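Local coordinates for dihydroxyacetone kinase (PDB 1UN8), which catalyses the phosphorylation of dihydroxyacetone by ATP, giving dihydroxyacetone phosphate and ADP, with magnesium or calcium as cofactor, at the interface of chains A and B. Coordinates in Å, arbitrary orientation; residue numbers count along the deposited sequence, not the author numbering. Chains: chain A/B, Dihydroxyacetone kinase.

Contact 1: the interface of chains A and B. Residues chain A 425, 431, 434-435, 437-438, 467; chain B 116-117, 120.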
loop_
_atom_site.group_PDB
_atom_site.type_symbol
_atom_site.label_atom_id
_atom_site.label_comp_id
_atom_site.label_asym_id
_atom_site.label_seq_id
_atom_site.Cartn_x
_atom_site.Cartn_y
_atom_site.Cartn_z
ATOM N N THR A 425 -17.730 6.565 -36.063
ATOM C CA THR A 425 -16.620 6.624 -35.103
ATOM C C THR A 425 -15.255 6.458 -35.756
ATOM O O THR A 425 -14.242 6.940 -35.236
ATOM C CB THR A 425 -16.726 5.547 -34.019
ATOM O OG1 THR A 425 -17.029 4.290 -34.631
ATOM C CG2 THR A 425 -17.791 5.903 -33.010
ATOM N N SER A 431 -15.904 11.979 -28.521
ATOM C CA SER A 431 -17.258 11.662 -28.100
ATOM C C SER A 431 -18.340 11.909 -29.150
ATOM O O SER A 431 -19.364 11.223 -29.157
ATOM C CB SER A 431 -17.593 12.437 -26.827
ATOM O OG SER A 431 -17.383 13.820 -27.011
ATOM N N VAL A 434 -18.580 8.774 -31.254
ATOM C CA VAL A 434 -19.165 7.688 -30.492
ATOM C C VAL A 434 -20.653 7.882 -30.278
ATOM O O VAL A 434 -21.441 6.947 -30.449
ATOM C CB VAL A 434 -18.467 7.543 -29.128
ATOM C CG1 VAL A 434 -19.159 6.472 -28.286
ATOM C CG2 VAL A 434 -17.014 7.185 -29.341
ATOM N N LEU A 435 -21.043 9.093 -29.897
ATOM C CA LEU A 435 -22.447 9.381 -29.667
ATOM C C LEU A 435 -23.256 9.170 -30.946
ATOM O O LEU A 435 -24.300 8.520 -30.924
ATOM C CB LEU A 435 -22.611 10.809 -29.158
ATOM C CG LEU A 435 -22.174 11.046 -27.707
ATOM C CD1 LEU A 435 -22.040 12.538 -27.424
ATOM C CD2 LEU A 435 -23.196 10.427 -26.776
ATOM N N SER A 437 -22.504 7.297 -33.443
ATOM C CA SER A 437 -22.509 5.875 -33.760
ATOM C C SER A 437 -23.530 5.177 -32.882
ATOM O O SER A 437 -24.242 4.283 -33.328
ATOM C CB SER A 437 -21.125 5.256 -33.554
ATOM O OG SER A 437 -20.281 5.571 -34.653
ATOM N N ILE A 438 -23.592 5.586 -31.623
ATOM C CA ILE A 438 -24.564 5.018 -30.710
ATOM C C ILE A 438 -25.968 5.274 -31.265
ATOM O O ILE A 438 -26.795 4.369 -31.367
ATOM C CB ILE A 438 -24.451 5.667 -29.332
ATOM C CG1 ILE A 438 -23.172 5.178 -28.655
ATOM C CG2 ILE A 438 -25.698 5.374 -28.505
ATOM C CD1 ILE A 438 -22.879 5.855 -27.348
ATOM N N TYR A 467 -26.227 6.931 -22.298
ATOM C CA TYR A 467 -24.778 6.831 -22.222
ATOM C C TYR A 467 -24.126 8.204 -22.132
ATOM O O TYR A 467 -23.212 8.416 -21.338
ATOM C CB TYR A 467 -24.236 6.086 -23.450
ATOM C CG TYR A 467 -24.781 4.686 -23.619
ATOM C CD1 TYR A 467 -25.271 4.256 -24.848
ATOM C CD2 TYR A 467 -24.817 3.796 -22.547
ATOM C CE1 TYR A 467 -25.790 2.971 -25.006
ATOM C CE2 TYR A 467 -25.328 2.513 -22.693
ATOM C CZ TYR A 467 -25.815 2.106 -23.925
ATOM O OH TYR A 467 -26.344 0.845 -24.077
ATOM N N LEU B 116 -19.486 6.014 -22.696
ATOM C CA LEU B 116 -19.603 6.037 -24.140
ATOM C C LEU B 116 -19.009 4.798 -24.807
ATOM O O LEU B 116 -19.590 4.254 -25.754
ATOM C CB LEU B 116 -18.938 7.294 -24.705
ATOM C CG LEU B 116 -19.546 8.632 -24.276
ATOM C CD1 LEU B 116 -18.848 9.751 -25.025
ATOM C CD2 LEU B 116 -21.041 8.650 -24.561
ATOM N N ASN B 117 -17.858 4.342 -24.325
ATOM C CA ASN B 117 -17.244 3.179 -24.951
ATOM C C ASN B 117 -17.899 1.847 -24.629
ATOM O O ASN B 117 -18.061 1.019 -25.517
ATOM C CB ASN B 117 -15.749 3.141 -24.658
ATOM C CG ASN B 117 -14.974 4.095 -25.544
ATOM O OD1 ASN B 117 -15.547 4.830 -26.356
ATOM N ND2 ASN B 117 -13.656 4.089 -25.392
ATOM N N LEU B 120 -21.403 2.072 -26.639
ATOM C CA LEU B 120 -21.422 1.711 -28.050
ATOM C C LEU B 120 -21.181 0.205 -28.163
ATOM O O LEU B 120 -21.738 -0.451 -29.041
ATOM C CB LEU B 120 -20.354 2.485 -28.836
ATOM C CG LEU B 120 -20.277 2.163 -30.332
ATOM C CD1 LEU B 120 -21.683 2.109 -30.935
ATOM C CD2 LEU B 120 -19.420 3.213 -31.042
#

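Contact 2: the interface of chains A and B. Residues chain A 18-19, 21-22, 31; chain B 274, 334-336.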
loop_
_atom_site.group_PDB
_atom_site.type_symbol
_atom_site.label_atom_id
_atom_site.label_comp_id
_atom_site.label_asym_id
_atom_site.label_seq_id
_atom_site.Cartn_x
_atom_site.Cartn_y
_atom_site.Cartn_z
ATOM N N ASP A 18 -4.410 0.180 18.330
ATOM C CA ASP A 18 -5.868 0.059 18.438
ATOM C C ASP A 18 -6.459 -0.285 17.072
ATOM O O ASP A 18 -7.296 -1.191 16.942
ATOM C CB ASP A 18 -6.490 1.355 18.981
ATOM C CG ASP A 18 -6.188 1.568 20.466
ATOM O OD1 ASP A 18 -6.088 0.559 21.198
ATOM O OD2 ASP A 18 -6.061 2.728 20.912
ATOM N N GLY A 19 -6.008 0.421 16.044
ATOM C CA GLY A 19 -6.514 0.137 14.720
ATOM C C GLY A 19 -6.193 -1.269 14.253
ATOM O O GLY A 19 -7.007 -1.899 13.577
ATOM N N ILE A 21 -5.844 -3.949 16.062
ATOM C CA ILE A 21 -6.695 -4.841 16.811
ATOM C C ILE A 21 -8.110 -4.792 16.231
ATOM O O ILE A 21 -8.713 -5.825 15.937
ATOM C CB ILE A 21 -6.790 -4.418 18.295
ATOM C CG1 ILE A 21 -5.389 -4.249 18.911
ATOM C CG2 ILE A 21 -7.546 -5.493 19.061
ATOM C CD1 ILE A 21 -4.862 -5.397 19.722
ATOM N N ILE A 22 -8.651 -3.577 16.103
ATOM C CA ILE A 22 -10.002 -3.374 15.574
ATOM C C ILE A 22 -10.223 -4.142 14.272
ATOM O O ILE A 22 -11.342 -4.574 13.973
ATOM C CB ILE A 22 -10.306 -1.875 15.259
ATOM C CG1 ILE A 22 -10.229 -1.003 16.517
ATOM C CG2 ILE A 22 -11.685 -1.767 14.631
ATOM C CD1 ILE A 22 -11.319 -1.275 17.521
ATOM N N ARG A 31 -4.068 -5.894 23.781
ATOM C CA ARG A 31 -3.042 -5.032 24.334
ATOM C C ARG A 31 -2.757 -5.564 25.731
ATOM O O ARG A 31 -3.577 -6.273 26.311
ATOM C CB ARG A 31 -3.519 -3.575 24.397
ATOM C CG ARG A 31 -3.792 -2.980 23.026
ATOM C CD ARG A 31 -3.906 -1.461 23.050
ATOM N NE ARG A 31 -2.693 -0.810 23.537
ATOM C CZ ARG A 31 -2.410 0.469 23.328
ATOM N NH1 ARG A 31 -3.250 1.222 22.636
ATOM N NH2 ARG A 31 -1.295 1.006 23.815
ATOM N N ARG B 274 -9.011 3.431 13.500
ATOM C CA ARG B 274 -9.372 3.703 14.882
ATOM C C ARG B 274 -10.348 4.879 14.963
ATOM O O ARG B 274 -11.323 4.842 15.722
ATOM C CB ARG B 274 -8.129 4.030 15.710
ATOM C CG ARG B 274 -8.448 4.449 17.146
ATOM C CD ARG B 274 -7.216 4.972 17.855
ATOM N NE ARG B 274 -7.523 5.517 19.171
ATOM C CZ ARG B 274 -8.352 6.535 19.384
ATOM N NH1 ARG B 274 -8.968 7.120 18.363
ATOM N NH2 ARG B 274 -8.551 6.981 20.620
ATOM N N ARG B 334 -13.490 -5.408 15.965
ATOM C CA ARG B 334 -13.245 -6.048 17.253
ATOM C C ARG B 334 -13.093 -5.003 18.334
ATOM O O ARG B 334 -12.726 -3.862 18.051
ATOM C CB ARG B 334 -11.961 -6.867 17.212
ATOM C CG ARG B 334 -11.763 -7.656 15.944
ATOM C CD ARG B 334 -12.865 -8.647 15.713
ATOM N NE ARG B 334 -12.465 -9.637 14.721
ATOM C CZ ARG B 334 -13.202 -10.686 14.365
ATOM N NH1 ARG B 334 -14.390 -10.883 14.921
ATOM N NH2 ARG B 334 -12.747 -11.543 13.456
ATOM N N GLU B 335 -13.378 -5.377 19.575
ATOM C CA GLU B 335 -13.205 -4.419 20.656
ATOM C C GLU B 335 -11.764 -4.612 21.129
ATOM O O GLU B 335 -11.185 -5.681 20.959
ATOM C CB GLU B 335 -14.194 -4.670 21.805
ATOM C CG GLU B 335 -13.818 -5.805 22.743
ATOM C CD GLU B 335 -14.758 -5.909 23.935
ATOM O OE1 GLU B 335 -15.964 -6.162 23.714
ATOM O OE2 GLU B 335 -14.294 -5.734 25.088
ATOM N N ILE B 336 -11.195 -3.578 21.728
ATOM C CA ILE B 336 -9.819 -3.645 22.186
ATOM C C ILE B 336 -9.707 -4.185 23.605
ATOM O O ILE B 336 -9.821 -3.436 24.585
ATOM C CB ILE B 336 -9.164 -2.250 22.128
ATOM C CG1 ILE B 336 -9.734 -1.466 20.939
ATOM C CG2 ILE B 336 -7.638 -2.398 22.018
ATOM C CD1 ILE B 336 -8.716 -0.816 20.057
#

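Contact 3: the interface of chains A and B. Residues chain A 273, 277, 288, 290-291, 332-334; chain B 19, 22-23.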
loop_
_atom_site.group_PDB
_atom_site.type_symbol
_atom_site.label_atom_id
_atom_site.label_comp_id
_atom_site.label_asym_id
_atom_site.label_seq_id
_atom_site.Cartn_x
_atom_site.Cartn_y
_atom_site.Cartn_z
ATOM N N THR A 273 6.796 -7.488 -10.071
ATOM C CA THR A 273 6.613 -8.918 -9.969
ATOM C C THR A 273 6.897 -9.566 -11.321
ATOM O O THR A 273 7.492 -10.638 -11.393
ATOM C CB THR A 273 5.190 -9.251 -9.513
ATOM O OG1 THR A 273 4.979 -8.726 -8.196
ATOM C CG2 THR A 273 4.977 -10.758 -9.501
ATOM N N ALA A 277 9.918 -12.329 -12.324
ATOM C CA ALA A 277 9.573 -13.588 -12.980
ATOM C C ALA A 277 10.350 -13.797 -14.269
ATOM O O ALA A 277 10.486 -14.921 -14.750
ATOM C CB ALA A 277 8.075 -13.629 -13.265
ATOM N N LEU A 288 6.301 -17.455 -4.338
ATOM C CA LEU A 288 6.317 -15.999 -4.259
ATOM C C LEU A 288 5.542 -15.616 -3.008
ATOM O O LEU A 288 4.502 -16.203 -2.706
ATOM C CB LEU A 288 5.637 -15.352 -5.458
ATOM C CG LEU A 288 6.391 -15.285 -6.781
ATOM C CD1 LEU A 288 5.558 -14.485 -7.758
ATOM C CD2 LEU A 288 7.746 -14.632 -6.593
ATOM N N GLY A 290 3.967 -12.312 -1.706
ATOM C CA GLY A 290 3.666 -10.941 -2.074
ATOM C C GLY A 290 3.464 -10.923 -3.579
ATOM O O GLY A 290 3.323 -11.991 -4.160
ATOM N N PRO A 291 3.489 -9.756 -4.249
ATOM C CA PRO A 291 3.714 -8.418 -3.697
ATOM C C PRO A 291 2.713 -8.011 -2.634
ATOM O O PRO A 291 1.522 -8.216 -2.795
ATOM C CB PRO A 291 3.659 -7.520 -4.936
ATOM C CG PRO A 291 2.740 -8.243 -5.846
ATOM C CD PRO A 291 3.195 -9.672 -5.692
ATOM N N PRO A 332 2.997 -20.284 -5.979
ATOM C CA PRO A 332 3.973 -20.579 -7.029
ATOM C C PRO A 332 3.763 -19.570 -8.152
ATOM O O PRO A 332 2.624 -19.288 -8.516
ATOM C CB PRO A 332 3.582 -21.986 -7.480
ATOM C CG PRO A 332 2.880 -22.557 -6.297
ATOM C CD PRO A 332 2.067 -21.409 -5.790
ATOM N N PRO A 333 4.844 -19.005 -8.708
ATOM C CA PRO A 333 4.611 -18.046 -9.789
ATOM C C PRO A 333 3.839 -18.745 -10.895
ATOM O O PRO A 333 4.329 -19.705 -11.476
ATOM C CB PRO A 333 6.024 -17.667 -10.218
ATOM C CG PRO A 333 6.810 -18.899 -9.920
ATOM C CD PRO A 333 6.280 -19.289 -8.562
ATOM N N ARG A 334 2.628 -18.273 -11.175
ATOM C CA ARG A 334 1.800 -18.889 -12.205
ATOM C C ARG A 334 2.300 -18.503 -13.574
ATOM O O ARG A 334 2.920 -17.454 -13.731
ATOM C CB ARG A 334 0.355 -18.426 -12.079
ATOM C CG ARG A 334 -0.164 -18.341 -10.666
ATOM C CD ARG A 334 -0.144 -19.665 -9.982
ATOM N NE ARG A 334 -0.984 -19.641 -8.797
ATOM C CZ ARG A 334 -1.201 -20.691 -8.014
ATOM N NH1 ARG A 334 -0.629 -21.862 -8.292
ATOM N NH2 ARG A 334 -1.995 -20.569 -6.957
ATOM N N GLY B 19 1.897 -9.331 -14.238
ATOM C CA GLY B 19 2.236 -9.456 -12.838
ATOM C C GLY B 19 1.059 -9.910 -11.996
ATOM O O GLY B 19 1.224 -10.676 -11.049
ATOM N N ILE B 22 0.747 -13.686 -12.598
ATOM C CA ILE B 22 1.866 -14.387 -11.987
ATOM C C ILE B 22 1.622 -14.580 -10.490
ATOM O O ILE B 22 2.069 -15.575 -9.910
ATOM C CB ILE B 22 3.201 -13.605 -12.141
ATOM C CG1 ILE B 22 3.588 -13.444 -13.614
ATOM C CG2 ILE B 22 4.304 -14.348 -11.416
ATOM C CD1 ILE B 22 3.950 -14.723 -14.292
ATOM N N ALA B 23 0.920 -13.639 -9.863
ATOM C CA ALA B 23 0.675 -13.730 -8.428
ATOM C C ALA B 23 -0.719 -14.200 -8.040
ATOM O O ALA B 23 -1.069 -14.192 -6.853
ATOM C CB ALA B 23 0.962 -12.402 -7.775
#

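Contact 1: the interface of chains A and B
B:Leu116 and B:Leu120, one turn apart on helix 112-127, face A:Val434 on helix 430-448; the two helical backbones run in broadly the same direction, at a slant. The two methyls of B:Leu116 part company at the tip. CD1 rests on the side-chain carbon CB of A:Ser431, 3.5 Å away. CD2 meets CD2 of A:Leu435 at 3.6 Å. A:Val434 comes in across the base of the same leucine, with CG1 3.7 Å from CB of B:Leu116. The same CG1 is 3.4 Å from the backbone O of B:Leu116, a carbon contact and not a bond. CG2 of A:Val434 turns toward B:Asn117. B:Leu120 has CG anti to its backbone N (chi1 179°), which sends CD2 to cap the pair formed by CB of A:Ser437 and CG2 of A:Thr425, 3.7 Å from each. The threonine methyl meets it tip to tip. Behind this pair, the backbone N of A:Thr425 donates to OG of A:Ser437 at 3.1 Å, which ties helix 413-427 to helix 430-448. CG1 of A:Ile438 lies over CB of B:Leu120. No polar bond crosses this patch. It docks the ATP-binding helical barrel of one subunit on the DhaK part of the other. A:Ser431 is itself an ATP-binding residue, so the contact adjoins the nucleotide site.

Contact 2: the interface of chains A and B
B:Ile336 lies against A:Asp18 and A:Ile22 of helix 12-22, and its side chain crosses that of A:Asp18 at about a right angle. From its CB two branches leave. CG2 lies 3.4 Å from the carboxylate oxygen OD1 of A:Asp18. It also runs alongside A:Arg31, 4.0 Å from the aliphatic CD. The other branch starts with CG1, which meets the methyl CD1 of A:Ile22 at 3.8 Å. At the tip, CD1 of B:Ile336 packs tightly on CB of A:Asp18, 3.3 Å away, and also lies 3.7 Å from CD1 of A:Ile22. The carboxylate of A:Asp18 is gripped from two chains. Within chain A, NH1 of A:Arg31 donates to OD1 at 3.3 Å. The bond lies in the guanidinium plane but meets OD1 from above the carboxylate plane, 50° out of it. Across the interface, B:Arg274 extends alongside A:Asp18 and brings NE to 3.6 Å from OD2, a salt bridge with the two planes 42° apart. Two arginines around one acid would be expected to stabilise its negative charge. These contacts help join the subunits of the homodimer. At the end of the helix, the backbone N of B:Arg334 donates to the carbonyl O of A:Ile22 at 3.0 Å, with 160° at the hydrogen.

Contact 3: the interface of chains A and B
B:Ile22, the last residue of helix 12-22 of chain B, and B:Ala23 just after it pack against A:Leu288, A:Pro333, A:Thr273 and A:Pro291. B:Ile22 buries the largest area here, 83 Å². Its CG2 is anti to the backbone N and faces several apolar partners. It lies 3.9 Å from CD1 of A:Leu288, whose side chain slants across it. CB of A:Pro333 meets the same methyl at 3.9 Å. The methyl CG2 of A:Thr273 reaches it from helix 266-277 at 4.1 Å. The threonine and isoleucine side chains pass in opposite directions. B:Ala23 buries 38 Å². Its CB faces the ring carbon CD of A:Pro291, 4.1 Å away, and this proline follows a cis peptide bond. A:Arg334 buries less surface, but its backbone N donates to the carbonyl O of B:Ile22 at 3.0 Å, with 162° at the hydrogen. Its CG packs 3.6 Å from the same carbonyl O of B:Ile22. On its own side, CD of A:Pro332 lies over one face of the guanidinium, toward the rim. In the fold, helix 266-277, strand 285-290 and the 332-334 segment of one subunit come together here. The end of the other subunit's N-terminal helix 12-22 lies against these elements.

Contact 2 and contact 3 involve the same elements with the chains exchanged. In both, helix 12-22 of one subunit meets helix 266-277 and the segment around Arg334 of the other. Their centres are about 32 Å apart, and each lies about 24 to 26 Å from A:His220. Together they show both copies of a two-fold DhaK-to-DhaK join. Contact 1 shares none of these residues. Its centre is about 49 Å from that of contact 2, 38 Å from that of contact 3 and 51 Å from A:His220. The barrel of one chain lies on the DhaK part of the other, a domain-swapped layout, so an active site probably combines both chains.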